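Protein NRD1 (PDB 3CLJ) binds the serine-phosphorylated C-terminal domain of RNA polymerase II through its CTD-interacting domain, as part of the Nrd1-Nab3-Sen1 transcription termination complex. Local coordinates at residues 4-9 / 29-34; 11-16 / 23-28; 37-42 / 90-95; 57-62 / 114-119; 122-127 / 140-145. All blocks are in the same frame, centred on the assembly; numbering follows the deposited sequence. Where two conformers were deposited one is given.

The five contacts tie together an all-helical CTD-interacting domain. Contact 2 is nested in the loop closed by contact 1; both use helix 22-34, their centres lie about 10 Å apart, and they touch where K27 reaches N5 and T9. Contact 3 follows along the chain, joining helix 39-52 to helix 90-111, and packs against contact 1 through I38 and I42 on Y31. Its segments alternate with those of contact 4, which joins helix 58-77 to helix 114-130. Contact 5 shares helix 114-130 with contact 4, at about 11 Å between centres, but lies about 28 Å between centres from contact 1, across the chain's centre. Together they connect the N-terminal helices, the central helices and the C-terminal turn and helix 144-149.

Contact 1 of 5, residues 4-9 / 29-34; sequences QNFVAT and TTYALD
Helices 3-11 and 22-34 come nearest between these segments at F6 and Y31, whose CA atoms are 7.4 Å apart, and both residues direct their side chains across the gap. The contact is essentially this one aromatic pair. The rings are inclined at 35° with centroids 5.2 Å apart, an oblique pair. F6 CD1 makes the nearest approach, 3.5 Å from Y31 CD2, while the F6 CB methylene sits over the middle of the tyrosine ring, 4.1 Å from its centroid, in a CH-pi contact. Each residue carries CG opposite its backbone N (chi1 -178° in both), which sends the two rings out from their helices into the shared interface. Within helix 3-11, N5 O is gripped twice by T9, whose backbone N and OG1 arrive from opposite faces of the carbonyl plane. The phenol OH of Y31 bonds a glycerol, probably from the crystallisation liquor, and its ring stacks with H35. I42 of helix 39-52 touches both aromatic side chains, and L28 of helix 22-34 also packs on F6, placing the pair where three helices converge in the N-terminal part of the domain.

Contact 2 of 5, residues 11-16 / 23-28; sequences ESFKDL and SRIKKL
F13 and R24 lie alongside each other, pointing contrary ways, the phenyl ring along the aliphatic part of the arginine, with F13 CZ 3.7 Å from R24 CB and F13 CE1 3.7 Å from R24 CG. The ring is almost perpendicular to the guanidinium plane (85°), so the two flat groups do not stack. I25 CG1 meets the ring at its edge, 3.6 Å from F13 CZ, and L28 CD1 approaches F13 CE1 obliquely at 3.7 Å. Beyond the phenylalanine, L16 meets the arginine head-on: its CD1 lies over one face of the guanidinium, and L16 CG is 3.7 Å from R24 NH1. A bend at chi3 (-78°) swings the guanidinium beside S12, with R24 NH1 3.0 Å from S12 OG. That hydroxyl has a partner in T9 O, a hydrogen bond that ties the turn to the end of helix 3-11. R24 NH2 bonds a glycerol, probably from the crystallisation liquor. The contact folds the 3-10 turn after helix 3-11 back on helix 22-34; T9 packs on R24 and L28, while I64 of helix 58-77 touches both F13 and I25, extending the apolar cluster into the central helices.

Contact 3 of 5, residues 37-42 / 90-95; sequences DIESKI and CAHAIN
The H92 imidazole receives the E39 carboxylate at its ring edge, the two planes standing 68° apart. H92 ND1 donates to E39 OE1 at 2.6 Å with an N-H...O angle of 155°. The nitrogen comes in on the syn side of OE1, somewhat out of the carboxylate plane, and the oxygen sits slightly off the imidazole plane. E39 OE2 turns to the helix itself, 3.5 Å from A93 CB. To reach this position the glutamate is folded twice: CG is tucked close to both the backbone N and the carbonyl carbon (chi1 55°), and the chain bends again at chi2. The backbones are close, with E39 CA 6.2 Å from A93 CA. The contact fastens the first turn of helix 39-52 to the start of helix 90-111, and Y72 of helix 58-77 packs on both E39 and A93. E39 OE1 also accepts from G88 N; two donors on one buried oxygen would probably favour the ionised acid, and the carboxylate could in turn favour the imidazolium form of H92.

Contact 4 of 5, residues 57-62 / 114-119; sequences HKLGSL and QDHKEK
L59 and H116 make a CH-pi contact between helix 58-77 and helix 114-130, within the all-helical CTD-interacting domain. L59 carries the larger share of the interface. One of its methyls, CD2, stands over the middle of the H116 ring, 3.6 Å from the centroid and only 8° off the ring normal, while L59 CB lies over the same face, above the ND1 corner, 3.6 Å from H116 ND1. With CG opposite the backbone N (chi1 178°), the leucine extends its two methyls toward helix 114-130. K119 crosses it at about a right angle: its CD is 3.6 Å from L59 CD2, and its CB touches the other methyl, CD1. The ammonium end then leaves the leucine for D115 one turn back, where K119 NZ forms a salt bridge to D115 OD2 at 2.7 Å. I120 also packs on L59, continuing the apolar seam between the helices. A water in the imidazole plane bridges the segments, 2.7 Å from H116 ND1 and accepting from L59 N at 3.2 Å.

Contact 5 of 5, residues 122-127 / 140-145; sequences MLLDIW and AIRSKC
R142 leans across L124 to reach D125, its aliphatic chain running antiparallel to the leucine, with L124 CD1 3.7 Å from R142 CA. The arginine has CG opposite its backbone N, then bends at chi2 (-130°) and stays extended, which carries the guanidinium to the aspartate. There the stronger bond runs from R142 NH2 to D125 OD2, 3.0 Å and nearly straight at 165°, on the syn side of D125 OD2 and close to the guanidinium plane. R142 NE to D125 OD1 is a weak, bent bond of 2.9 Å; the two planes are 55° apart, so the pair is not a flat bidentate one. The salt bridge joins helix 114-130 of the CTD-interacting domain to the type I turn A140-S143, which leads into helix 144-149. S143, at the N-cap position of that helix, closes the turn with OG and N both on A140 O. On the apolar side of the contact, I141 CG2 is 4.4 Å from L124 CD1, and both residues continue onto helix 90-111, L124 against L105 and I141 against Q102 and I109.

Contact 1 of 5, residues 4-9 / 29-34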
# COMPACT_ATOMS: atom_id res chain seq x y z
N GLN A 4 -18.55 -2.66 5.39
CA GLN A 4 -18.31 -3.09 6.75
C GLN A 4 -17.47 -4.36 6.80
O GLN A 4 -16.62 -4.46 7.67
CB GLN A 4 -19.61 -3.26 7.56
CG GLN A 4 -19.83 -2.17 8.64
CD GLN A 4 -18.53 -1.53 9.17
OE1 GLN A 4 -17.54 -2.23 9.53
NE2 GLN A 4 -18.50 -0.21 9.14
N ASN A 5 -17.70 -5.31 5.90
CA ASN A 5 -16.84 -6.50 5.74
C ASN A 5 -15.39 -6.11 5.38
O ASN A 5 -14.43 -6.73 5.86
CB ASN A 5 -17.44 -7.47 4.70
CG ASN A 5 -16.73 -8.83 4.62
OD1 ASN A 5 -15.56 -8.97 4.95
ND2 ASN A 5 -17.46 -9.84 4.14
N PHE A 6 -15.23 -5.11 4.51
CA PHE A 6 -13.91 -4.61 4.15
C PHE A 6 -13.13 -4.05 5.36
O PHE A 6 -11.97 -4.39 5.59
CB PHE A 6 -13.99 -3.53 3.06
CG PHE A 6 -12.63 -3.02 2.62
CD1 PHE A 6 -11.91 -3.66 1.60
CD2 PHE A 6 -12.03 -1.91 3.26
CE1 PHE A 6 -10.65 -3.19 1.19
CE2 PHE A 6 -10.80 -1.45 2.86
CZ PHE A 6 -10.09 -2.11 1.82
N VAL A 7 -13.81 -3.20 6.13
CA VAL A 7 -13.26 -2.62 7.37
C VAL A 7 -12.83 -3.72 8.35
O VAL A 7 -11.66 -3.73 8.77
CB VAL A 7 -14.26 -1.61 8.01
CG1 VAL A 7 -13.81 -1.16 9.39
CG2 VAL A 7 -14.42 -0.42 7.14
N ALA A 8 -13.75 -4.63 8.69
CA ALA A 8 -13.45 -5.78 9.56
C ALA A 8 -12.31 -6.66 9.02
O ALA A 8 -11.49 -7.12 9.80
CB ALA A 8 -14.78 -6.65 9.89
N THR A 9 -12.24 -6.87 7.71
CA THR A 9 -11.20 -7.70 7.12
C THR A 9 -9.81 -6.99 7.20
O THR A 9 -8.80 -7.62 7.58
CB THR A 9 -11.54 -8.08 5.66
OG1 THR A 9 -12.76 -8.85 5.67
CG2 THR A 9 -10.42 -8.89 5.01
N THR A 29 -8.36 -6.76 -2.30
CA THR A 29 -8.01 -6.23 -3.62
C THR A 29 -9.20 -6.41 -4.57
O THR A 29 -9.54 -5.52 -5.39
CB THR A 29 -6.74 -6.91 -4.15
OG1 THR A 29 -5.65 -6.66 -3.24
CG2 THR A 29 -6.37 -6.37 -5.53
N THR A 30 -9.85 -7.56 -4.45
CA THR A 30 -11.07 -7.82 -5.22
C THR A 30 -12.18 -6.84 -4.84
O THR A 30 -12.86 -6.30 -5.73
CB THR A 30 -11.50 -9.29 -5.10
OG1 THR A 30 -10.45 -10.08 -5.66
CG2 THR A 30 -12.82 -9.56 -5.89
N TYR A 31 -12.32 -6.56 -3.55
CA TYR A 31 -13.28 -5.58 -3.11
C TYR A 31 -12.93 -4.22 -3.73
O TYR A 31 -13.82 -3.50 -4.19
CB TYR A 31 -13.35 -5.48 -1.58
CG TYR A 31 -14.40 -4.47 -1.16
CD1 TYR A 31 -15.69 -4.88 -0.90
CD2 TYR A 31 -14.10 -3.09 -1.06
CE1 TYR A 31 -16.69 -3.98 -0.53
CE2 TYR A 31 -15.09 -2.17 -0.71
CZ TYR A 31 -16.40 -2.63 -0.46
OH TYR A 31 -17.42 -1.77 -0.10
N ALA A 32 -11.65 -3.83 -3.70
CA ALA A 32 -11.23 -2.52 -4.20
C ALA A 32 -11.61 -2.31 -5.68
O ALA A 32 -12.09 -1.23 -6.08
CB ALA A 32 -9.71 -2.28 -3.96
N LEU A 33 -11.37 -3.34 -6.50
CA LEU A 33 -11.68 -3.30 -7.95
C LEU A 33 -13.19 -3.32 -8.28
O LEU A 33 -13.63 -2.81 -9.32
CB LEU A 33 -10.95 -4.44 -8.67
CG LEU A 33 -9.43 -4.41 -8.83
CD1 LEU A 33 -9.02 -5.85 -9.28
CD2 LEU A 33 -8.97 -3.37 -9.89
N ASP A 34 -13.97 -3.93 -7.39
CA ASP A 34 -15.41 -3.99 -7.49
C ASP A 34 -16.10 -2.71 -7.04
O ASP A 34 -17.29 -2.54 -7.29
CB ASP A 34 -15.93 -5.14 -6.63
CG ASP A 34 -15.72 -6.49 -7.27
OD1 ASP A 34 -15.25 -6.57 -8.43
OD2 ASP A 34 -16.05 -7.49 -6.60

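Contact 2 of 5, residues 11-16 / 23-28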
# COMPACT_ATOMS: atom_id res chain seq x y z
N GLU A 11 -9.10 -4.50 9.57
CA GLU A 11 -8.80 -4.57 10.97
C GLU A 11 -8.23 -5.94 11.43
O GLU A 11 -7.40 -5.98 12.35
CB GLU A 11 -10.04 -4.18 11.86
CG GLU A 11 -10.43 -2.70 11.79
CD GLU A 11 -11.85 -2.40 12.24
OE1 GLU A 11 -12.70 -3.32 12.39
OE2 GLU A 11 -12.12 -1.20 12.44
N SER A 12 -8.69 -7.06 10.84
CA SER A 12 -8.23 -8.38 11.26
C SER A 12 -6.72 -8.66 11.03
O SER A 12 -6.19 -9.64 11.56
CB SER A 12 -9.08 -9.50 10.66
OG SER A 12 -8.85 -9.60 9.26
N PHE A 13 -6.04 -7.83 10.25
CA PHE A 13 -4.59 -7.98 9.99
C PHE A 13 -3.77 -7.84 11.26
O PHE A 13 -2.62 -8.31 11.35
CB PHE A 13 -4.11 -7.01 8.92
CG PHE A 13 -4.31 -7.51 7.49
CD1 PHE A 13 -5.60 -7.51 6.89
CD2 PHE A 13 -3.21 -7.96 6.73
CE1 PHE A 13 -5.81 -7.95 5.61
CE2 PHE A 13 -3.40 -8.42 5.37
CZ PHE A 13 -4.71 -8.42 4.82
N LYS A 14 -4.37 -7.21 12.28
CA LYS A 14 -3.81 -7.12 13.64
C LYS A 14 -3.79 -8.46 14.36
O LYS A 14 -2.89 -8.74 15.17
CB LYS A 14 -4.55 -6.06 14.44
CG LYS A 14 -4.52 -4.66 13.75
CD LYS A 14 -5.40 -3.61 14.47
CE LYS A 14 -6.87 -3.67 13.99
NZ LYS A 14 -7.98 -3.46 15.07
N ASP A 15 -4.76 -9.31 14.06
CA ASP A 15 -4.78 -10.64 14.63
C ASP A 15 -3.81 -11.62 13.96
O ASP A 15 -3.66 -12.76 14.43
CB ASP A 15 -6.22 -11.20 14.65
CG ASP A 15 -7.22 -10.26 15.38
OD1 ASP A 15 -6.78 -9.36 16.14
OD2 ASP A 15 -8.45 -10.43 15.19
N LEU A 16 -3.15 -11.19 12.88
CA LEU A 16 -2.13 -12.00 12.22
C LEU A 16 -0.79 -11.65 12.82
O LEU A 16 -0.37 -10.51 12.77
CB LEU A 16 -2.10 -11.75 10.71
CG LEU A 16 -3.37 -12.10 9.93
CD1 LEU A 16 -3.28 -11.53 8.50
CD2 LEU A 16 -3.71 -13.61 10.01
N SER A 23 -4.23 -14.52 0.85
CA SER A 23 -5.68 -14.64 0.62
C SER A 23 -6.47 -13.47 1.15
O SER A 23 -7.41 -12.98 0.49
CB SER A 23 -6.20 -15.99 1.17
OG SER A 23 -5.90 -16.09 2.54
N ARG A 24 -6.11 -12.96 2.33
CA ARG A 24 -6.83 -11.80 2.82
C ARG A 24 -6.55 -10.52 1.99
O ARG A 24 -7.43 -9.69 1.81
CB ARG A 24 -6.54 -11.60 4.32
CG ARG A 24 -7.69 -11.11 5.09
CD ARG A 24 -7.44 -11.14 6.58
NE ARG A 24 -7.59 -12.50 7.09
CZ ARG A 24 -7.36 -12.88 8.34
NH1 ARG A 24 -7.02 -12.01 9.30
NH2 ARG A 24 -7.50 -14.14 8.63
N ILE A 25 -5.32 -10.34 1.52
CA ILE A 25 -4.99 -9.21 0.69
C ILE A 25 -5.73 -9.31 -0.65
O ILE A 25 -6.26 -8.31 -1.15
CB ILE A 25 -3.39 -9.07 0.51
CG1 ILE A 25 -2.71 -8.73 1.90
CG2 ILE A 25 -3.03 -8.00 -0.53
CD1 ILE A 25 -1.08 -8.75 1.92
N LYS A 26 -5.73 -10.50 -1.24
CA LYS A 26 -6.50 -10.74 -2.44
C LYS A 26 -7.98 -10.32 -2.19
O LYS A 26 -8.61 -9.64 -3.02
CB LYS A 26 -6.39 -12.20 -2.85
CG LYS A 26 -7.07 -12.50 -4.13
CD LYS A 26 -7.07 -13.96 -4.45
CE LYS A 26 -8.12 -14.20 -5.54
NZ LYS A 26 -7.72 -15.30 -6.46
N LYS A 27 -8.52 -10.68 -1.02
CA LYS A 27 -9.93 -10.35 -0.66
C LYS A 27 -10.15 -8.82 -0.68
O LYS A 27 -11.07 -8.31 -1.30
CB LYS A 27 -10.23 -10.88 0.75
CG LYS A 27 -11.64 -11.26 0.99
CD LYS A 27 -12.01 -11.12 2.46
CE LYS A 27 -13.54 -11.28 2.67
NZ LYS A 27 -13.77 -11.06 4.11
N LEU A 28 -9.26 -8.09 -0.02
CA LEU A 28 -9.29 -6.65 -0.07
C LEU A 28 -9.17 -6.10 -1.48
O LEU A 28 -9.79 -5.08 -1.82
CB LEU A 28 -8.19 -6.06 0.85
CG LEU A 28 -8.22 -6.33 2.35
CD1 LEU A 28 -7.02 -5.60 3.05
CD2 LEU A 28 -9.59 -5.95 3.04

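Contact 3 of 5, residues 37-42 / 90-95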
# COMPACT_ATOMS: atom_id res chain seq x y z
N ASP A 37 -15.88 3.20 -7.30
CA ASP A 37 -16.70 4.41 -7.02
C ASP A 37 -16.46 4.99 -5.59
O ASP A 37 -16.39 6.19 -5.43
CB ASP A 37 -18.20 4.23 -7.39
CG ASP A 37 -18.97 3.26 -6.44
OD1 ASP A 37 -18.52 2.15 -6.07
OD2 ASP A 37 -20.10 3.63 -6.08
N ILE A 38 -16.29 4.11 -4.60
CA ILE A 38 -15.95 4.53 -3.24
C ILE A 38 -14.44 4.36 -2.90
O ILE A 38 -14.07 4.23 -1.73
CB ILE A 38 -16.88 3.86 -2.16
CG1 ILE A 38 -16.84 2.33 -2.32
CG2 ILE A 38 -18.36 4.49 -2.20
CD1 ILE A 38 -17.06 1.59 -1.04
N GLU A 39 -13.57 4.41 -3.91
CA GLU A 39 -12.13 4.27 -3.69
C GLU A 39 -11.63 5.26 -2.64
O GLU A 39 -10.63 5.00 -1.96
CB GLU A 39 -11.32 4.47 -4.98
CG GLU A 39 -11.55 5.78 -5.71
CD GLU A 39 -10.79 7.00 -5.13
OE1 GLU A 39 -11.12 8.15 -5.51
OE2 GLU A 39 -9.88 6.78 -4.31
N SER A 40 -12.29 6.41 -2.52
CA SER A 40 -11.76 7.45 -1.67
C SER A 40 -11.67 7.00 -0.20
O SER A 40 -10.72 7.30 0.51
CB SER A 40 -12.54 8.75 -1.90
OG SER A 40 -12.57 9.54 -0.73
N LYS A 41 -12.67 6.24 0.25
CA LYS A 41 -12.63 5.72 1.61
C LYS A 41 -11.92 4.35 1.77
O LYS A 41 -11.57 3.96 2.90
CB LYS A 41 -14.01 5.82 2.31
CG LYS A 41 -15.08 4.81 1.91
CD LYS A 41 -16.40 5.12 2.67
CE LYS A 41 -17.54 4.20 2.15
NZ LYS A 41 -18.94 4.33 2.75
N ILE A 42 -11.72 3.62 0.67
CA ILE A 42 -10.87 2.42 0.66
C ILE A 42 -9.41 2.86 0.84
O ILE A 42 -8.66 2.28 1.67
CB ILE A 42 -11.03 1.59 -0.66
CG1 ILE A 42 -12.43 0.88 -0.70
CG2 ILE A 42 -9.77 0.65 -0.89
CD1 ILE A 42 -13.03 0.68 -2.11
N CYS A 90 -9.67 5.16 -10.40
CA CYS A 90 -8.34 4.59 -10.16
C CYS A 90 -7.21 5.62 -10.23
O CYS A 90 -6.24 5.50 -9.51
CB CYS A 90 -8.03 3.46 -11.16
SG CYS A 90 -9.16 2.05 -11.12
N ALA A 91 -7.33 6.60 -11.11
CA ALA A 91 -6.31 7.63 -11.25
C ALA A 91 -6.17 8.45 -9.95
O ALA A 91 -5.06 8.71 -9.49
CB ALA A 91 -6.62 8.53 -12.43
N HIS A 92 -7.31 8.83 -9.38
CA HIS A 92 -7.36 9.60 -8.13
C HIS A 92 -6.78 8.75 -6.97
O HIS A 92 -5.94 9.23 -6.19
CB HIS A 92 -8.80 10.03 -7.85
CG HIS A 92 -8.97 10.80 -6.59
ND1 HIS A 92 -9.56 10.26 -5.46
CD2 HIS A 92 -8.62 12.07 -6.27
CE1 HIS A 92 -9.56 11.17 -4.49
NE2 HIS A 92 -9.00 12.27 -4.96
N ALA A 93 -7.23 7.50 -6.87
CA ALA A 93 -6.74 6.57 -5.86
C ALA A 93 -5.21 6.51 -5.87
O ALA A 93 -4.59 6.63 -4.81
CB ALA A 93 -7.35 5.17 -6.07
N ILE A 94 -4.62 6.35 -7.06
CA ILE A 94 -3.16 6.25 -7.23
C ILE A 94 -2.49 7.59 -6.91
O ILE A 94 -1.38 7.61 -6.40
CB ILE A 94 -2.77 5.78 -8.67
CG1 ILE A 94 -3.17 4.31 -8.88
CG2 ILE A 94 -1.25 5.90 -8.91
CD1 ILE A 94 -3.26 3.95 -10.37
N ASN A 95 -3.17 8.69 -7.21
CA ASN A 95 -2.65 10.01 -6.89
C ASN A 95 -2.61 10.24 -5.41
O ASN A 95 -1.60 10.71 -4.93
CB ASN A 95 -3.45 11.13 -7.61
CG ASN A 95 -2.95 11.35 -9.02
OD1 ASN A 95 -1.79 11.00 -9.33
ND2 ASN A 95 -3.82 11.90 -9.91

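Contact 4 of 5, residues 57-62 / 114-119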
# COMPACT_ATOMS: atom_id res chain seq x y z
N HIS A 57 4.05 -5.17 11.44
CA HIS A 57 2.96 -5.16 10.50
C HIS A 57 3.10 -4.13 9.34
O HIS A 57 2.31 -4.14 8.39
CB HIS A 57 1.61 -4.99 11.26
CG HIS A 57 1.16 -6.22 12.00
ND1 HIS A 57 2.01 -7.06 12.67
CD2 HIS A 57 -0.08 -6.75 12.17
CE1 HIS A 57 1.33 -8.04 13.24
NE2 HIS A 57 0.05 -7.88 12.95
N LYS A 58 4.09 -3.25 9.40
CA LYS A 58 4.25 -2.24 8.34
C LYS A 58 4.51 -2.81 6.95
O LYS A 58 3.98 -2.29 5.97
CB LYS A 58 5.36 -1.25 8.71
CG LYS A 58 5.14 -0.51 10.01
CD LYS A 58 4.33 0.76 9.78
CE LYS A 58 3.90 1.35 11.14
NZ LYS A 58 3.38 2.75 10.95
N LEU A 59 5.32 -3.87 6.86
CA LEU A 59 5.54 -4.56 5.61
C LEU A 59 4.20 -5.00 4.99
O LEU A 59 3.89 -4.63 3.84
CB LEU A 59 6.46 -5.76 5.84
CG LEU A 59 6.76 -6.64 4.60
CD1 LEU A 59 7.37 -5.78 3.43
CD2 LEU A 59 7.62 -7.86 4.95
N GLY A 60 3.39 -5.73 5.76
CA GLY A 60 2.02 -6.12 5.33
C GLY A 60 1.20 -4.96 4.80
O GLY A 60 0.50 -5.10 3.79
N SER A 61 1.27 -3.83 5.48
CA SER A 61 0.55 -2.63 5.07
C SER A 61 1.00 -2.10 3.70
O SER A 61 0.18 -1.60 2.91
CB SER A 61 0.63 -1.54 6.13
OG SER A 61 1.88 -0.80 6.00
N LEU A 62 2.29 -2.24 3.39
CA LEU A 62 2.79 -1.87 2.05
C LEU A 62 2.43 -2.92 0.97
O LEU A 62 2.26 -2.57 -0.22
CB LEU A 62 4.32 -1.61 2.11
CG LEU A 62 4.74 -0.38 2.94
CD1 LEU A 62 6.29 -0.35 3.12
CD2 LEU A 62 4.22 0.97 2.44
N GLN A 114 15.72 -5.75 9.83
CA GLN A 114 16.54 -5.86 8.63
C GLN A 114 15.85 -6.69 7.52
O GLN A 114 15.83 -6.31 6.33
CB GLN A 114 17.95 -6.39 8.93
CG GLN A 114 18.88 -5.38 9.61
CD GLN A 114 18.81 -3.97 9.02
OE1 GLN A 114 18.76 -3.77 7.80
NE2 GLN A 114 18.81 -2.98 9.90
N ASP A 115 15.27 -7.82 7.94
CA ASP A 115 14.54 -8.70 7.06
C ASP A 115 13.40 -7.94 6.30
O ASP A 115 13.26 -8.05 5.07
CB ASP A 115 13.97 -9.83 7.92
CG ASP A 115 13.07 -10.73 7.14
OD1 ASP A 115 13.58 -11.19 6.10
OD2 ASP A 115 11.88 -10.95 7.55
N HIS A 116 12.61 -7.19 7.05
CA HIS A 116 11.47 -6.51 6.50
C HIS A 116 11.94 -5.28 5.67
O HIS A 116 11.38 -4.98 4.61
CB HIS A 116 10.55 -6.10 7.65
CG HIS A 116 9.57 -7.16 8.06
ND1 HIS A 116 8.37 -6.86 8.66
CD2 HIS A 116 9.62 -8.52 7.97
CE1 HIS A 116 7.71 -7.98 8.91
NE2 HIS A 116 8.44 -9.00 8.48
N LYS A 117 12.98 -4.59 6.16
CA LYS A 117 13.61 -3.49 5.37
C LYS A 117 13.97 -3.99 3.98
O LYS A 117 13.75 -3.29 2.99
CB LYS A 117 14.88 -2.99 6.04
CG LYS A 117 14.64 -2.07 7.23
CD LYS A 117 15.85 -1.17 7.45
CE LYS A 117 16.34 -1.11 8.92
NZ LYS A 117 15.25 -0.70 9.87
N GLU A 118 14.50 -5.22 3.91
CA GLU A 118 14.98 -5.76 2.63
C GLU A 118 13.87 -6.13 1.68
O GLU A 118 14.00 -6.01 0.47
CB GLU A 118 16.21 -6.70 2.69
CG GLU A 118 17.55 -5.95 3.10
CD GLU A 118 18.07 -4.80 2.14
OE1 GLU A 118 18.69 -5.16 1.11
OE2 GLU A 118 17.92 -3.56 2.45
N LYS A 119 12.74 -6.57 2.26
CA LYS A 119 11.51 -6.84 1.55
C LYS A 119 10.86 -5.54 1.06
O LYS A 119 10.27 -5.50 -0.03
CB LYS A 119 10.53 -7.66 2.43
CG LYS A 119 10.98 -9.14 2.55
CD LYS A 119 10.35 -9.87 3.75
CE LYS A 119 10.83 -11.40 3.86
NZ LYS A 119 10.66 -11.92 5.29
O HOH W 1 7.46 -4.36 9.14

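Contact 5 of 5, residues 122-127 / 140-145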
# COMPACT_ATOMS: atom_id res chain seq x y z
N MET A 122 12.84 -4.55 -2.10
CA MET A 122 12.39 -5.27 -3.31
C MET A 122 11.09 -4.81 -3.85
O MET A 122 10.89 -4.70 -5.06
CB MET A 122 12.27 -6.79 -3.12
CG MET A 122 11.73 -7.47 -4.45
SD MET A 122 12.87 -7.44 -5.89
CE MET A 122 11.83 -6.69 -7.13
N LEU A 123 10.18 -4.51 -2.94
CA LEU A 123 8.94 -3.92 -3.32
C LEU A 123 9.13 -2.56 -4.02
O LEU A 123 8.44 -2.27 -5.03
CB LEU A 123 8.09 -3.80 -2.03
CG LEU A 123 6.59 -3.69 -2.08
CD1 LEU A 123 5.94 -4.93 -2.74
CD2 LEU A 123 6.00 -3.32 -0.67
N LEU A 124 10.02 -1.71 -3.48
CA LEU A 124 10.44 -0.48 -4.22
C LEU A 124 10.91 -0.77 -5.63
O LEU A 124 10.66 0.01 -6.58
CB LEU A 124 11.53 0.32 -3.45
CG LEU A 124 10.92 0.97 -2.19
CD1 LEU A 124 11.96 1.58 -1.24
CD2 LEU A 124 9.85 2.05 -2.63
N ASP A 125 11.61 -1.90 -5.80
CA ASP A 125 12.13 -2.27 -7.13
C ASP A 125 11.02 -2.66 -8.10
O ASP A 125 11.03 -2.27 -9.28
CB ASP A 125 13.19 -3.36 -7.01
CG ASP A 125 14.50 -2.83 -6.43
OD1 ASP A 125 14.67 -1.58 -6.40
OD2 ASP A 125 15.38 -3.64 -6.02
N ILE A 126 10.06 -3.42 -7.60
CA ILE A 126 8.82 -3.74 -8.33
C ILE A 126 8.02 -2.46 -8.64
O ILE A 126 7.58 -2.28 -9.77
CB ILE A 126 8.00 -4.79 -7.52
CG1 ILE A 126 8.67 -6.18 -7.65
CG2 ILE A 126 6.51 -4.82 -7.90
CD1 ILE A 126 8.44 -6.94 -6.38
N TRP A 127 7.86 -1.55 -7.68
CA TRP A 127 7.17 -0.28 -7.97
C TRP A 127 7.86 0.50 -9.09
O TRP A 127 7.22 1.04 -10.00
CB TRP A 127 7.08 0.56 -6.69
CG TRP A 127 6.12 -0.08 -5.70
CD1 TRP A 127 5.35 -1.24 -5.93
CD2 TRP A 127 5.78 0.34 -4.37
NE1 TRP A 127 4.58 -1.52 -4.86
CE2 TRP A 127 4.79 -0.57 -3.88
CE3 TRP A 127 6.17 1.42 -3.56
CZ2 TRP A 127 4.20 -0.43 -2.64
CZ3 TRP A 127 5.60 1.53 -2.32
CH2 TRP A 127 4.62 0.61 -1.86
N ALA A 140 16.30 7.52 -3.13
CA ALA A 140 17.02 7.86 -1.89
C ALA A 140 16.42 7.05 -0.71
O ALA A 140 17.16 6.43 0.03
CB ALA A 140 16.99 9.36 -1.62
N ILE A 141 15.08 6.97 -0.64
CA ILE A 141 14.37 6.17 0.34
C ILE A 141 14.76 4.70 0.23
O ILE A 141 14.94 4.02 1.23
CB ILE A 141 12.84 6.37 0.21
CG1 ILE A 141 12.46 7.77 0.62
CG2 ILE A 141 12.05 5.32 1.01
CD1 ILE A 141 11.02 8.16 0.16
N ARG A 142 14.96 4.24 -1.01
CA ARG A 142 15.38 2.90 -1.27
C ARG A 142 16.78 2.55 -0.69
O ARG A 142 17.06 1.39 -0.41
CB ARG A 142 15.35 2.68 -2.80
CG ARG A 142 15.47 1.24 -3.25
CD ARG A 142 16.53 1.16 -4.30
NE ARG A 142 16.68 -0.19 -4.86
CZ ARG A 142 17.73 -0.61 -5.58
NH1 ARG A 142 18.76 0.20 -5.84
NH2 ARG A 142 17.76 -1.86 -6.06
N SER A 143 17.67 3.52 -0.51
CA SER A 143 19.03 3.14 -0.05
C SER A 143 19.10 2.62 1.42
O SER A 143 18.28 3.03 2.28
CB SER A 143 20.04 4.26 -0.32
OG SER A 143 19.66 5.40 0.40
N LYS A 144 19.99 1.65 1.63
CA LYS A 144 20.34 1.02 2.95
C LYS A 144 20.88 2.05 3.97
O LYS A 144 20.77 1.87 5.20
CB LYS A 144 21.43 -0.08 2.81
CG LYS A 144 20.92 -1.43 2.42
CD LYS A 144 22.07 -2.46 2.48
CE LYS A 144 21.51 -3.87 2.80
NZ LYS A 144 22.53 -4.97 2.92
N CYS A 145 21.52 3.08 3.42
CA CYS A 145 21.97 4.21 4.19
C CYS A 145 20.81 4.98 4.76
O CYS A 145 20.94 5.53 5.85
CB CYS A 145 22.81 5.10 3.30
SG CYS A 145 24.32 4.20 2.83